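Local coordinates for envelope protein (White spot syndrome virus, PDB 7DDA) that serves as an envelope protein of the virion, its C-terminal domain, the part described here, binding sulphate at sites held responsible for heparin binding, at residues A[34-39]-A[160-165]; A[83-88]-A[97-102]; A[108-113]-A[139-144]; A[115-120]-A[148-153]. One frame throughout, in Å; residues are numbered along the deposited sequence.

Contact 1 of 4, residues A[34-39]-A[160-165]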
loop_
_atom_site.group_PDB
_atom_site.type_symbol
_atom_site.label_atom_id
_atom_site.label_comp_id
_atom_site.label_asym_id
_atom_site.label_seq_id
_atom_site.Cartn_x
_atom_site.Cartn_y
_atom_site.Cartn_z
ATOM N N THR A 34 -3.402 -11.682 -1.139
ATOM C CA THR A 34 -3.548 -10.395 -0.477
ATOM C C THR A 34 -4.982 -10.288 0.013
ATOM O O THR A 34 -5.919 -10.469 -0.772
ATOM C CB THR A 34 -3.234 -9.234 -1.434
ATOM O OG1 THR A 34 -1.886 -9.355 -1.902
ATOM C CG2 THR A 34 -3.436 -7.885 -0.745
ATOM N N VAL A 35 -5.156 -10.004 1.298
ATOM C CA VAL A 35 -6.479 -9.876 1.895
ATOM C C VAL A 35 -6.576 -8.492 2.533
ATOM O O VAL A 35 -5.747 -8.129 3.381
ATOM C CB VAL A 35 -6.750 -11.004 2.912
ATOM C CG1 VAL A 35 -8.186 -10.962 3.409
ATOM C CG2 VAL A 35 -6.453 -12.356 2.280
ATOM N N ILE A 36 -7.578 -7.720 2.115
ATOM C CA ILE A 36 -7.785 -6.347 2.569
ATOM C C ILE A 36 -8.961 -6.347 3.534
ATOM O O ILE A 36 -10.086 -6.696 3.158
ATOM C CB ILE A 36 -8.032 -5.394 1.389
ATOM C CG1 ILE A 36 -6.918 -5.519 0.346
ATOM C CG2 ILE A 36 -8.125 -3.945 1.857
ATOM C CD1 ILE A 36 -7.127 -4.617 -0.880
ATOM N N VAL A 37 -8.701 -5.985 4.783
ATOM C CA VAL A 37 -9.700 -6.031 5.842
ATOM C C VAL A 37 -10.038 -4.602 6.230
ATOM O O VAL A 37 -9.134 -3.803 6.522
ATOM C CB VAL A 37 -9.199 -6.817 7.067
ATOM C CG1 VAL A 37 -10.187 -6.679 8.237
ATOM C CG2 VAL A 37 -8.946 -8.275 6.711
ATOM N N LYS A 38 -11.337 -4.286 6.229
ATOM C CA LYS A 38 -11.861 -3.025 6.731
ATOM C C LYS A 38 -12.462 -3.240 8.121
ATOM O O LYS A 38 -13.380 -4.055 8.286
ATOM C CB LYS A 38 -12.907 -2.453 5.774
ATOM C CG LYS A 38 -13.593 -1.216 6.334
ATOM C CD LYS A 38 -14.143 -0.316 5.240
ATOM C CE LYS A 38 -15.552 -0.676 4.860
ATOM N NZ LYS A 38 -16.506 -0.098 5.833
ATOM N N ALA A 39 -11.955 -2.504 9.111
ATOM C CA ALA A 39 -12.428 -2.602 10.484
ATOM C C ALA A 39 -12.776 -1.217 11.020
ATOM O O ALA A 39 -12.226 -0.207 10.581
ATOM C CB ALA A 39 -11.381 -3.254 11.389
ATOM N N LYS A 160 -12.207 4.325 9.573
ATOM C CA LYS A 160 -11.949 2.897 9.447
ATOM C C LYS A 160 -10.457 2.593 9.456
ATOM O O LYS A 160 -9.623 3.416 9.054
ATOM C CB LYS A 160 -12.564 2.320 8.161
ATOM C CG LYS A 160 -14.078 2.543 8.001
ATOM C CD LYS A 160 -14.851 1.964 9.174
ATOM C CE LYS A 160 -16.357 2.076 8.985
ATOM N NZ LYS A 160 -17.072 1.404 10.098
ATOM N N LEU A 161 -10.134 1.391 9.916
ATOM C CA LEU A 161 -8.794 0.826 9.805
ATOM C C LEU A 161 -8.800 -0.173 8.656
ATOM O O LEU A 161 -9.608 -1.108 8.647
ATOM C CB LEU A 161 -8.375 0.161 11.119
ATOM C CG LEU A 161 -7.001 -0.509 11.215
ATOM C CD1 LEU A 161 -5.866 0.482 10.979
ATOM C CD2 LEU A 161 -6.848 -1.171 12.573
ATOM N N ILE A 162 -7.938 0.046 7.668
ATOM C CA ILE A 162 -7.790 -0.871 6.544
ATOM C C ILE A 162 -6.465 -1.599 6.726
ATOM O O ILE A 162 -5.400 -0.966 6.761
ATOM C CB ILE A 162 -7.850 -0.143 5.193
ATOM C CG1 ILE A 162 -9.031 0.837 5.151
ATOM C CG2 ILE A 162 -7.990 -1.130 4.077
ATOM C CD1 ILE A 162 -10.407 0.185 5.277
ATOM N N ILE A 163 -6.529 -2.921 6.877
ATOM C CA ILE A 163 -5.351 -3.752 7.088
ATOM C C ILE A 163 -5.145 -4.626 5.859
ATOM O O ILE A 163 -6.087 -5.271 5.377
ATOM C CB ILE A 163 -5.478 -4.628 8.344
ATOM C CG1 ILE A 163 -5.982 -3.831 9.537
ATOM C CG2 ILE A 163 -4.157 -5.283 8.661
ATOM C CD1 ILE A 163 -6.450 -4.747 10.675
ATOM N N TYR A 164 -3.913 -4.656 5.364
ATOM C CA TYR A 164 -3.555 -5.458 4.205
ATOM C C TYR A 164 -2.675 -6.603 4.687
ATOM O O TYR A 164 -1.638 -6.373 5.316
ATOM C CB TYR A 164 -2.845 -4.614 3.137
ATOM C CG TYR A 164 -3.642 -3.409 2.638
ATOM C CD1 TYR A 164 -3.849 -2.297 3.450
ATOM C CD2 TYR A 164 -4.177 -3.382 1.357
ATOM C CE1 TYR A 164 -4.576 -1.200 3.003
ATOM C CE2 TYR A 164 -4.903 -2.284 0.899
ATOM C CZ TYR A 164 -5.100 -1.197 1.724
ATOM O OH TYR A 164 -5.825 -0.092 1.285
ATOM N N PHE A 165 -3.108 -7.830 4.423
ATOM C CA PHE A 165 -2.356 -9.026 4.781
ATOM C C PHE A 165 -1.724 -9.583 3.519
ATOM O O PHE A 165 -2.440 -9.941 2.572
ATOM C CB PHE A 165 -3.259 -10.077 5.427
ATOM C CG PHE A 165 -3.910 -9.619 6.697
ATOM C CD1 PHE A 165 -5.072 -8.858 6.661
ATOM C CD2 PHE A 165 -3.380 -9.957 7.917
ATOM C CE1 PHE A 165 -5.673 -8.440 7.833
ATOM C CE2 PHE A 165 -3.980 -9.547 9.078
ATOM C CZ PHE A 165 -5.124 -8.789 9.041
#
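Lys160 begins the strand 160-165 lying across Lys38 of strand 34-39. The CG and CD methylenes of Lys38 rest on CB and CG of Lys160, and the two NZ atoms, Lys38 and Lys160, end 4.6 Å apart; salt bridges from Lys160 to Asp40 and Asp47 would offset the repulsion. Leu161 then starts a ladder of antiparallel hydrogen-bonded pairs, its N giving a bond of 2.7 Å to Ala39 O while its own O accepts the N-H of Ala39. Ile162 sits in a non-hydrogen-bonded pair with Lys38. A bent second torsion (chi2 -63°) lays its CD1 against Lys38 CG at 3.6 Å, and its CG2 branch touches CG2 of Ile36. Ile163 repeats the pair of hydrogen bonds with Val37, and the Val37 N to Ile163 O bond is almost straight (174°). Tyr164 presents a ring face to Ile36, whose CG2 stands over it toward the rim, 4.1 Å from the centroid, in a CH-pi contact, with CG1 and CD1 of Ile36 by the CD2-CE2 side. The Tyr164 hydroxyl is hydrogen-bonded to Glu118. Phe165 completes the ladder with Val35: the carbonyl O of Val35 lies at the ring edge, in plane, 3.4 Å from Phe165 CD1, and Val37 CG2 comes within 3.5 Å of Phe165 CE1. Six backbone bonds thus pair the N and O atoms that the two strands turn to each other, while the side chains divide by chemistry: Val35, Val37, Ala39, Leu161, Ile163 and Phe165 form an apolar face, whereas Ile36, Lys38, Ile162 and Tyr164 mix apolar and polar groups on the face that meets a second subunit.

Contact 2 of 4, residues A[83-88]-A[97-102]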
loop_
_atom_site.group_PDB
_atom_site.type_symbol
_atom_site.label_atom_id
_atom_site.label_comp_id
_atom_site.label_asym_id
_atom_site.label_seq_id
_atom_site.Cartn_x
_atom_site.Cartn_y
_atom_site.Cartn_z
ATOM N N TYR A 83 -10.112 -12.155 12.493
ATOM C CA TYR A 83 -11.077 -11.874 13.545
ATOM C C TYR A 83 -10.495 -10.830 14.478
ATOM O O TYR A 83 -9.274 -10.751 14.671
ATOM C CB TYR A 83 -11.449 -13.141 14.349
ATOM C CG TYR A 83 -10.255 -14.039 14.580
ATOM C CD1 TYR A 83 -9.450 -13.873 15.690
ATOM C CD2 TYR A 83 -9.903 -15.019 13.648
ATOM C CE1 TYR A 83 -8.344 -14.676 15.893
ATOM C CE2 TYR A 83 -8.791 -15.820 13.836
ATOM C CZ TYR A 83 -8.021 -15.641 14.960
ATOM O OH TYR A 83 -6.918 -16.427 15.167
ATOM N N LYS A 84 -11.389 -10.023 15.033
ATOM C CA LYS A 84 -11.036 -9.121 16.114
ATOM C C LYS A 84 -10.726 -9.917 17.374
ATOM O O LYS A 84 -11.520 -10.755 17.805
ATOM C CB LYS A 84 -12.188 -8.150 16.355
ATOM C CG LYS A 84 -12.039 -7.253 17.560
ATOM C CD LYS A 84 -13.292 -6.406 17.708
ATOM C CE LYS A 84 -13.523 -5.997 19.140
ATOM N NZ LYS A 84 -14.827 -5.274 19.276
ATOM N N ILE A 85 -9.553 -9.689 17.947
ATOM C CA ILE A 85 -9.259 -10.255 19.254
ATOM C C ILE A 85 -9.649 -9.289 20.364
ATOM O O ILE A 85 -10.214 -9.701 21.379
ATOM C CB ILE A 85 -7.771 -10.640 19.335
ATOM C CG1 ILE A 85 -7.473 -11.842 18.433
ATOM C CG2 ILE A 85 -7.348 -10.927 20.774
ATOM C CD1 ILE A 85 -5.998 -12.111 18.301
ATOM N N SER A 86 -9.414 -7.991 20.167
ATOM C CA SER A 86 -9.467 -7.057 21.284
ATOM C C SER A 86 -9.469 -5.613 20.777
ATOM O O SER A 86 -8.787 -5.285 19.798
ATOM C CB SER A 86 -8.271 -7.308 22.210
ATOM O OG SER A 86 -8.265 -6.411 23.294
ATOM N N ALA A 87 -10.235 -4.759 21.456
ATOM C CA ALA A 87 -10.239 -3.318 21.202
ATOM C C ALA A 87 -10.356 -2.615 22.542
ATOM O O ALA A 87 -11.387 -2.734 23.204
ATOM C CB ALA A 87 -11.389 -2.906 20.282
ATOM N N THR A 88 -9.317 -1.877 22.931
ATOM C CA THR A 88 -9.258 -1.222 24.230
ATOM C C THR A 88 -8.865 0.245 24.077
ATOM O O THR A 88 -7.943 0.581 23.330
ATOM C CB THR A 88 -8.242 -1.902 25.149
ATOM O OG1 THR A 88 -6.927 -1.662 24.642
ATOM C CG2 THR A 88 -8.490 -3.415 25.188
ATOM N N LYS A 97 -6.229 0.722 21.055
ATOM C CA LYS A 97 -5.408 -0.443 20.725
ATOM C C LYS A 97 -6.298 -1.508 20.093
ATOM O O LYS A 97 -7.232 -1.998 20.737
ATOM C CB LYS A 97 -4.691 -0.982 21.955
ATOM C CG LYS A 97 -3.927 -2.245 21.703
ATOM C CD LYS A 97 -2.794 -2.049 20.722
ATOM C CE LYS A 97 -2.160 -3.398 20.341
ATOM N NZ LYS A 97 -1.905 -4.304 21.511
ATOM N N LEU A 98 -6.026 -1.839 18.829
ATOM C CA LEU A 98 -6.855 -2.747 18.046
ATOM C C LEU A 98 -6.028 -3.973 17.698
ATOM O O LEU A 98 -4.978 -3.855 17.059
ATOM C CB LEU A 98 -7.365 -2.076 16.768
ATOM C CG LEU A 98 -8.212 -0.824 16.990
ATOM C CD1 LEU A 98 -8.694 -0.261 15.660
ATOM C CD2 LEU A 98 -9.388 -1.120 17.916
ATOM N N LEU A 99 -6.501 -5.146 18.094
ATOM C CA LEU A 99 -5.705 -6.353 17.938
ATOM C C LEU A 99 -6.494 -7.385 17.151
ATOM O O LEU A 99 -7.639 -7.688 17.494
ATOM C CB LEU A 99 -5.277 -6.899 19.305
ATOM C CG LEU A 99 -4.576 -8.249 19.331
ATOM C CD1 LEU A 99 -3.293 -8.195 18.528
ATOM C CD2 LEU A 99 -4.280 -8.637 20.778
ATOM N N TYR A 100 -5.871 -7.932 16.110
ATOM C CA TYR A 100 -6.504 -8.898 15.226
ATOM C C TYR A 100 -5.683 -10.173 15.157
ATOM O O TYR A 100 -4.472 -10.165 15.396
ATOM C CB TYR A 100 -6.696 -8.293 13.827
ATOM C CG TYR A 100 -7.638 -7.133 13.921
ATOM C CD1 TYR A 100 -9.016 -7.321 13.836
ATOM C CD2 TYR A 100 -7.159 -5.855 14.192
ATOM C CE1 TYR A 100 -9.888 -6.256 13.972
ATOM C CE2 TYR A 100 -8.028 -4.785 14.334
ATOM C CZ TYR A 100 -9.385 -4.991 14.228
ATOM O OH TYR A 100 -10.228 -3.910 14.371
ATOM N N GLY A 101 -6.363 -11.269 14.841
ATOM C CA GLY A 101 -5.710 -12.543 14.583
ATOM C C GLY A 101 -6.034 -13.038 13.187
ATOM O O GLY A 101 -7.158 -12.879 12.709
ATOM N N LEU A 102 -5.041 -13.636 12.533
ATOM C CA LEU A 102 -5.238 -14.356 11.282
ATOM C C LEU A 102 -4.846 -15.813 11.504
ATOM O O LEU A 102 -3.698 -16.104 11.867
ATOM C CB LEU A 102 -4.407 -13.734 10.147
ATOM C CG LEU A 102 -4.464 -14.393 8.756
ATOM C CD1 LEU A 102 -4.311 -13.366 7.627
ATOM C CD2 LEU A 102 -3.417 -15.492 8.601
#
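The carbonyl O of Gly101 lies under the centre of the Tyr83 ring, 3.4 Å from its plane, and the same oxygen accepts the backbone N-H of Tyr83. The first torsion of Tyr83 (chi1 39°) puts CG between its backbone N and carbonyl carbon. The ring lies over Gly101 of the neighbouring strand; because Gly101 bears no side chain, Tyr83 CE1 can approach Gly101 CA to 3.6 Å. Next to this ring, Ile85 lays CD1 on the peptide joining Tyr100 to Gly101, 3.6 Å from Gly101 N, while its other branch, CG2, meets Leu99 CD2 at 3.8 Å. At Ile85 the hairpin of strands 80-89 and 95-104 contains a classic beta bulge: Ile85 and Ser86 both face Leu99, whose O receives Ile85 N at 2.8 Å and Ser86 N at 3.2 Å, from the same face of the carbonyl plane. The register slips by one residue there. On the other face of the sheet, Tyr100 CD1 packs against Lys84 CA at 3.5 Å, and Ala87 CB touches Leu98 CD2. Farther out, Thr88 OG1 runs beside Lys97 CB, both side chains pointing the same way. The polar ends are fixed from outside the hairpin: Tyr83 OH bonds to Glu145, Tyr100 OH to the carbonyl of Gly44, and Lys97 pairs with Glu134. Lys84 NZ reaches Asp45 and the carbonyl of Thr43, and a bound sulfate lies about 4 Å from the Tyr83 side chain.

Contact 3 of 4, residues A[108-113]-A[139-144]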
loop_
_atom_site.group_PDB
_atom_site.type_symbol
_atom_site.label_atom_id
_atom_site.label_comp_id
_atom_site.label_asym_id
_atom_site.label_seq_id
_atom_site.Cartn_x
_atom_site.Cartn_y
_atom_site.Cartn_z
ATOM N N GLY A 108 -2.186 -28.597 4.957
ATOM C CA GLY A 108 -0.912 -28.839 4.329
ATOM C C GLY A 108 0.053 -27.671 4.343
ATOM O O GLY A 108 1.267 -27.889 4.232
ATOM N N TYR A 109 -0.436 -26.439 4.494
ATOM C CA TYR A 109 0.378 -25.260 4.220
ATOM C C TYR A 109 0.946 -24.615 5.479
ATOM O O TYR A 109 0.307 -24.588 6.534
ATOM C CB TYR A 109 -0.424 -24.221 3.445
ATOM C CG TYR A 109 -0.616 -24.566 1.987
ATOM C CD1 TYR A 109 -1.605 -25.459 1.582
ATOM C CD2 TYR A 109 0.198 -23.996 1.009
ATOM C CE1 TYR A 109 -1.778 -25.767 0.239
ATOM C CE2 TYR A 109 0.027 -24.294 -0.332
ATOM C CZ TYR A 109 -0.958 -25.178 -0.712
ATOM O OH TYR A 109 -1.114 -25.465 -2.045
ATOM N N THR A 110 2.166 -24.113 5.347
ATOM C CA THR A 110 2.787 -23.193 6.284
ATOM C C THR A 110 2.777 -21.814 5.637
ATOM O O THR A 110 2.896 -21.707 4.412
ATOM C CB THR A 110 4.219 -23.636 6.604
ATOM O OG1 THR A 110 4.190 -24.983 7.088
ATOM C CG2 THR A 110 4.870 -22.731 7.658
ATOM N N CYS A 111 2.611 -20.758 6.442
ATOM C CA CYS A 111 2.448 -19.425 5.879
ATOM C C CYS A 111 3.326 -18.400 6.576
ATOM O O CYS A 111 3.638 -18.508 7.766
ATOM C CB CYS A 111 0.998 -18.946 5.940
ATOM S SG CYS A 111 -0.165 -19.902 4.947
ATOM N N LEU A 112 3.720 -17.398 5.797
ATOM C CA LEU A 112 4.218 -16.133 6.306
ATOM C C LEU A 112 3.177 -15.042 6.048
ATOM O O LEU A 112 2.380 -15.125 5.104
ATOM C CB LEU A 112 5.551 -15.777 5.654
ATOM C CG LEU A 112 6.773 -16.588 6.083
ATOM C CD1 LEU A 112 7.952 -16.178 5.233
ATOM C CD2 LEU A 112 7.108 -16.404 7.571
ATOM N N CYS A 113 3.184 -14.023 6.908
ATOM C CA CYS A 113 2.250 -12.910 6.803
ATOM C C CYS A 113 2.994 -11.605 7.043
ATOM O O CYS A 113 3.646 -11.444 8.080
ATOM C CB CYS A 113 1.110 -13.053 7.813
ATOM S SG CYS A 113 -0.272 -11.934 7.530
ATOM N N GLU A 139 6.849 -18.295 10.811
ATOM C CA GLU A 139 5.991 -19.240 10.127
ATOM C C GLU A 139 4.713 -19.457 10.930
ATOM O O GLU A 139 4.695 -19.332 12.156
ATOM C CB GLU A 139 6.739 -20.549 9.918
ATOM C CG GLU A 139 7.935 -20.381 9.013
ATOM C CD GLU A 139 8.540 -21.701 8.603
ATOM O OE1 GLU A 139 9.606 -21.691 7.940
ATOM O OE2 GLU A 139 7.941 -22.742 8.943
ATOM N N ILE A 140 3.628 -19.743 10.224
ATOM C CA ILE A 140 2.321 -19.935 10.832
ATOM C C ILE A 140 1.792 -21.245 10.287
ATOM O O ILE A 140 1.412 -21.325 9.111
ATOM C CB ILE A 140 1.345 -18.784 10.535
ATOM C CG1 ILE A 140 1.858 -17.454 11.103
ATOM C CG2 ILE A 140 -0.020 -19.070 11.131
ATOM C CD1 ILE A 140 1.078 -16.239 10.593
ATOM N N ASP A 141 1.773 -22.272 11.128
ATOM C CA ASP A 141 1.353 -23.594 10.703
ATOM C C ASP A 141 -0.156 -23.643 10.548
ATOM O O ASP A 141 -0.866 -22.677 10.819
ATOM C CB ASP A 141 1.836 -24.639 11.696
ATOM C CG ASP A 141 3.318 -24.784 11.678
ATOM O OD1 ASP A 141 3.877 -24.752 10.558
ATOM O OD2 ASP A 141 3.918 -24.913 12.768
ATOM N N GLU A 142 -0.658 -24.787 10.094
ATOM C CA GLU A 142 -2.095 -24.936 9.931
ATOM C C GLU A 142 -2.783 -24.862 11.285
ATOM O O GLU A 142 -2.344 -25.486 12.258
ATOM C CB GLU A 142 -2.420 -26.248 9.235
ATOM C CG GLU A 142 -3.891 -26.395 8.915
ATOM C CD GLU A 142 -4.268 -27.807 8.500
ATOM O OE1 GLU A 142 -3.344 -28.626 8.249
ATOM O OE2 GLU A 142 -5.490 -28.085 8.437
ATOM N N ASN A 143 -3.844 -24.061 11.347
ATOM C CA ASN A 143 -4.646 -23.751 12.527
ATOM C C ASN A 143 -3.878 -22.946 13.566
ATOM O O ASN A 143 -4.417 -22.667 14.646
ATOM C CB ASN A 143 -5.242 -25.011 13.159
ATOM C CG ASN A 143 -6.379 -25.562 12.330
ATOM O OD1 ASN A 143 -7.270 -24.808 11.913
ATOM N ND2 ASN A 143 -6.343 -26.861 12.048
ATOM N N GLU A 144 -2.652 -22.541 13.275
ATOM C CA GLU A 144 -1.988 -21.561 14.110
ATOM C C GLU A 144 -2.389 -20.146 13.675
ATOM O O GLU A 144 -2.752 -19.910 12.522
ATOM C CB GLU A 144 -0.483 -21.760 14.036
ATOM C CG GLU A 144 0.267 -20.794 14.892
ATOM C CD GLU A 144 1.747 -20.981 14.785
ATOM O OE1 GLU A 144 2.168 -21.884 14.010
ATOM O OE2 GLU A 144 2.471 -20.218 15.472
#
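Ile140 and Cys111 meet through a single antiparallel bridge, the one regular link between strand 110-113 and the loop 139-144. Cys111 O accepts Ile140 N at 2.8 Å, in the carbonyl plane, whereas Cys111 N approaches Ile140 O from above its plane, at 3.0 Å. The Ile140 side chain also brings CD1 within 4.2 Å of Cys113 CB. Thr110, the residue before Cys111, is shared between two acidic side chains. With OG1 anti to the carbonyl carbon (chi1 -56°), CG2 lies anti to the backbone N and comes 3.3 Å from OE2 of Glu139, also packing on Glu139 CB; OG1 lies alongside the Asp141 carboxylate and makes a weak bond of 3.5 Å to OD1. Glu139 extends over that methyl group and takes Leu112 CD2 against its own backbone N. Beyond the bridge the loop reverses in a type II beta turn from Asp141 to Glu144, closed by Glu144 N to Asp141 O and braced by Glu144 OE1, which takes the Asp141 N-H. The bridge links strand 110-120 of one sheet to the loop leading into strand 145-153 of the other: Cys111 is tied by a disulfide to Cys169 of strand 160-170, Ile140 packs on Tyr148, and Asn104, at the end of strand 95-104, hydrogen-bonds through ND2 to the carbonyls of Tyr109 and Ile140.

Contact 4 of 4, residues A[115-120]-A[148-153]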
loop_
_atom_site.group_PDB
_atom_site.type_symbol
_atom_site.label_atom_id
_atom_site.label_comp_id
_atom_site.label_asym_id
_atom_site.label_seq_id
_atom_site.Cartn_x
_atom_site.Cartn_y
_atom_site.Cartn_z
ATOM N N ILE A 115 2.190 -7.210 6.834
ATOM C CA ILE A 115 1.024 -6.344 6.932
ATOM C C ILE A 115 1.347 -4.895 6.587
ATOM O O ILE A 115 2.476 -4.412 6.719
ATOM C CB ILE A 115 0.380 -6.367 8.331
ATOM C CG1 ILE A 115 1.323 -5.694 9.311
ATOM C CG2 ILE A 115 -0.041 -7.787 8.745
ATOM C CD1 ILE A 115 0.745 -5.469 10.637
ATOM N N PHE A 116 0.298 -4.201 6.168
ATOM C CA PHE A 116 0.263 -2.762 6.026
ATOM C C PHE A 116 -1.117 -2.301 6.490
ATOM O O PHE A 116 -2.123 -2.974 6.239
ATOM C CB PHE A 116 0.532 -2.347 4.571
ATOM C CG PHE A 116 0.303 -0.883 4.317
ATOM C CD1 PHE A 116 1.089 0.071 4.943
ATOM C CD2 PHE A 116 -0.749 -0.460 3.511
ATOM C CE1 PHE A 116 0.864 1.420 4.736
ATOM C CE2 PHE A 116 -0.974 0.889 3.296
ATOM C CZ PHE A 116 -0.164 1.834 3.907
ATOM N N ALA A 117 -1.170 -1.161 7.171
ATOM C CA ALA A 117 -2.440 -0.647 7.665
ATOM C C ALA A 117 -2.487 0.870 7.518
ATOM O O ALA A 117 -1.458 1.547 7.596
ATOM C CB ALA A 117 -2.669 -1.041 9.126
ATOM N N GLU A 118 -3.692 1.393 7.305
ATOM C CA GLU A 118 -3.895 2.820 7.084
ATOM C C GLU A 118 -5.307 3.211 7.508
ATOM O O GLU A 118 -6.248 2.422 7.394
ATOM C CB GLU A 118 -3.580 3.195 5.619
ATOM C CG GLU A 118 -4.299 2.398 4.485
ATOM C CD GLU A 118 -5.579 2.997 3.925
ATOM O OE1 GLU A 118 -5.821 4.188 4.143
ATOM O OE2 GLU A 118 -6.284 2.297 3.159
ATOM N N ILE A 119 -5.426 4.416 8.065
ATOM C CA ILE A 119 -6.714 4.954 8.484
ATOM C C ILE A 119 -7.444 5.523 7.270
ATOM O O ILE A 119 -6.891 6.320 6.508
ATOM C CB ILE A 119 -6.525 6.025 9.567
ATOM C CG1 ILE A 119 -5.721 5.468 10.737
ATOM C CG2 ILE A 119 -7.882 6.573 10.032
ATOM C CD1 ILE A 119 -6.543 4.711 11.716
ATOM N N GLU A 120 -8.686 5.119 7.089
ATOM C CA GLU A 120 -9.531 5.614 6.015
ATOM C C GLU A 120 -10.598 6.499 6.628
ATOM O O GLU A 120 -11.419 6.039 7.421
ATOM C CB GLU A 120 -10.164 4.469 5.238
ATOM C CG GLU A 120 -10.716 4.870 3.925
ATOM C CD GLU A 120 -11.433 3.732 3.270
ATOM O OE1 GLU A 120 -10.791 3.004 2.485
ATOM O OE2 GLU A 120 -12.637 3.554 3.568
ATOM N N TYR A 148 -1.843 -9.446 15.094
ATOM C CA TYR A 148 -1.397 -8.162 14.561
ATOM C C TYR A 148 -2.100 -7.035 15.305
ATOM O O TYR A 148 -3.328 -6.925 15.258
ATOM C CB TYR A 148 -1.649 -8.120 13.051
ATOM C CG TYR A 148 -0.880 -9.270 12.426
ATOM C CD1 TYR A 148 0.501 -9.191 12.260
ATOM C CD2 TYR A 148 -1.508 -10.465 12.104
ATOM C CE1 TYR A 148 1.226 -10.245 11.760
ATOM C CE2 TYR A 148 -0.779 -11.540 11.595
ATOM C CZ TYR A 148 0.581 -11.418 11.430
ATOM O OH TYR A 148 1.310 -12.464 10.920
ATOM N N GLY A 149 -1.326 -6.219 16.012
ATOM C CA GLY A 149 -1.867 -5.187 16.884
ATOM C C GLY A 149 -1.498 -3.789 16.412
ATOM O O GLY A 149 -0.361 -3.539 16.005
ATOM N N PHE A 150 -2.461 -2.880 16.497
ATOM C CA PHE A 150 -2.269 -1.527 16.011
ATOM C C PHE A 150 -2.624 -0.536 17.106
ATOM O O PHE A 150 -3.663 -0.674 17.759
ATOM C CB PHE A 150 -3.102 -1.314 14.758
ATOM C CG PHE A 150 -2.820 -2.333 13.695
ATOM C CD1 PHE A 150 -1.727 -2.185 12.847
ATOM C CD2 PHE A 150 -3.604 -3.472 13.581
ATOM C CE1 PHE A 150 -1.447 -3.131 11.878
ATOM C CE2 PHE A 150 -3.331 -4.432 12.611
ATOM C CZ PHE A 150 -2.255 -4.259 11.757
ATOM N N LEU A 151 -1.741 0.430 17.335
ATOM C CA LEU A 151 -2.033 1.567 18.200
ATOM C C LEU A 151 -2.463 2.715 17.306
ATOM O O LEU A 151 -1.684 3.163 16.457
ATOM C CB LEU A 151 -0.806 1.973 19.010
ATOM C CG LEU A 151 -0.947 3.098 20.041
ATOM C CD1 LEU A 151 -2.036 2.844 21.091
ATOM C CD2 LEU A 151 0.401 3.356 20.688
ATOM N N ILE A 152 -3.696 3.172 17.453
ATOM C CA ILE A 152 -4.126 4.285 16.605
ATOM C C ILE A 152 -4.525 5.479 17.471
ATOM O O ILE A 152 -4.945 5.300 18.626
ATOM C CB ILE A 152 -5.274 3.887 15.652
ATOM C CG1 ILE A 152 -6.574 3.677 16.414
ATOM C CG2 ILE A 152 -4.916 2.656 14.832
ATOM C CD1 ILE A 152 -7.787 3.583 15.516
ATOM N N PRO A 153 -4.376 6.707 16.975
ATOM C CA PRO A 153 -4.990 7.847 17.656
ATOM C C PRO A 153 -6.499 7.749 17.551
ATOM O O PRO A 153 -7.032 7.190 16.588
ATOM C CB PRO A 153 -4.460 9.060 16.882
ATOM C CG PRO A 153 -3.358 8.537 16.007
ATOM C CD PRO A 153 -3.687 7.108 15.742
#
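Ile115 is the main knob between strands 115-120 and 148-153, and its two branches go to two different rings. CG2 stands over one face of Tyr148, 3.8 Å above the plane and displaced toward the rim, a CH-pi contact whose nearest ring atom is CD1. The other branch, CG1 and CD1, reaches toward Phe150 tip to tip, CD1 coming 3.4 Å from Phe150 CZ. With chi1 at 69°, CG1 sits between the backbone N and the carbonyl carbon of Ile115, and CG2 lies anti to the carbonyl carbon; this rotation directs CG2 to Tyr148 and places CG1, from which CD1 goes on to Phe150, and the side chain fills the hollow between the rings. Phe150 is in turn the bump from the opposite strand. Its CE1 and CZ end rises beside the small Ala117, whose CB lies 3.7 Å from Phe150 CE1, so that the short side chain accommodates the long one, and Ile115 CD1 comes obliquely from the other side of the ring plane. At the far end two isoleucines meet more lightly: CD1 of Ile119 touches CG2 of Ile152 at 4.1 Å, and CD1 of Ile152 is next nearest.

No hydrogen bond joins the segments, whose axes run 9.6 Å apart at 23°: they belong to different sheets and pack face to face, as in a beta sandwich. Strand 110-120 is hydrogen-bonded along 160-170, and 145-153 lies between 95-104 and 131-135. Tyr148 OH bonds to the carbonyl of Asn136, while on the outer face of 110-120 Phe116 meets Phe116 of the second and third subunits edge to face.

From the N terminus, strand 30-40 opens contact 1, which closes only when strand 160-170 returns beside it, 121 residues later; the other three contacts are nested in that long loop. Contact 2 comes first, closing the short hairpin of 80-89 and 95-104 before contacts 3 and 4 open. Those two both start on strand 110-120 and cross, since 139-144 precedes 148-153. Contact 1 pairs strands of one sheet and contact 2 strands of the other; contact 4 joins the sheets through the core, where Leu98 and Tyr100 also pack on Leu161 and Ile163. Contact 3 ties the start of strand 110-120 to the loop before 145-153, with Cys113 near Tyr148 linking it to contact 4.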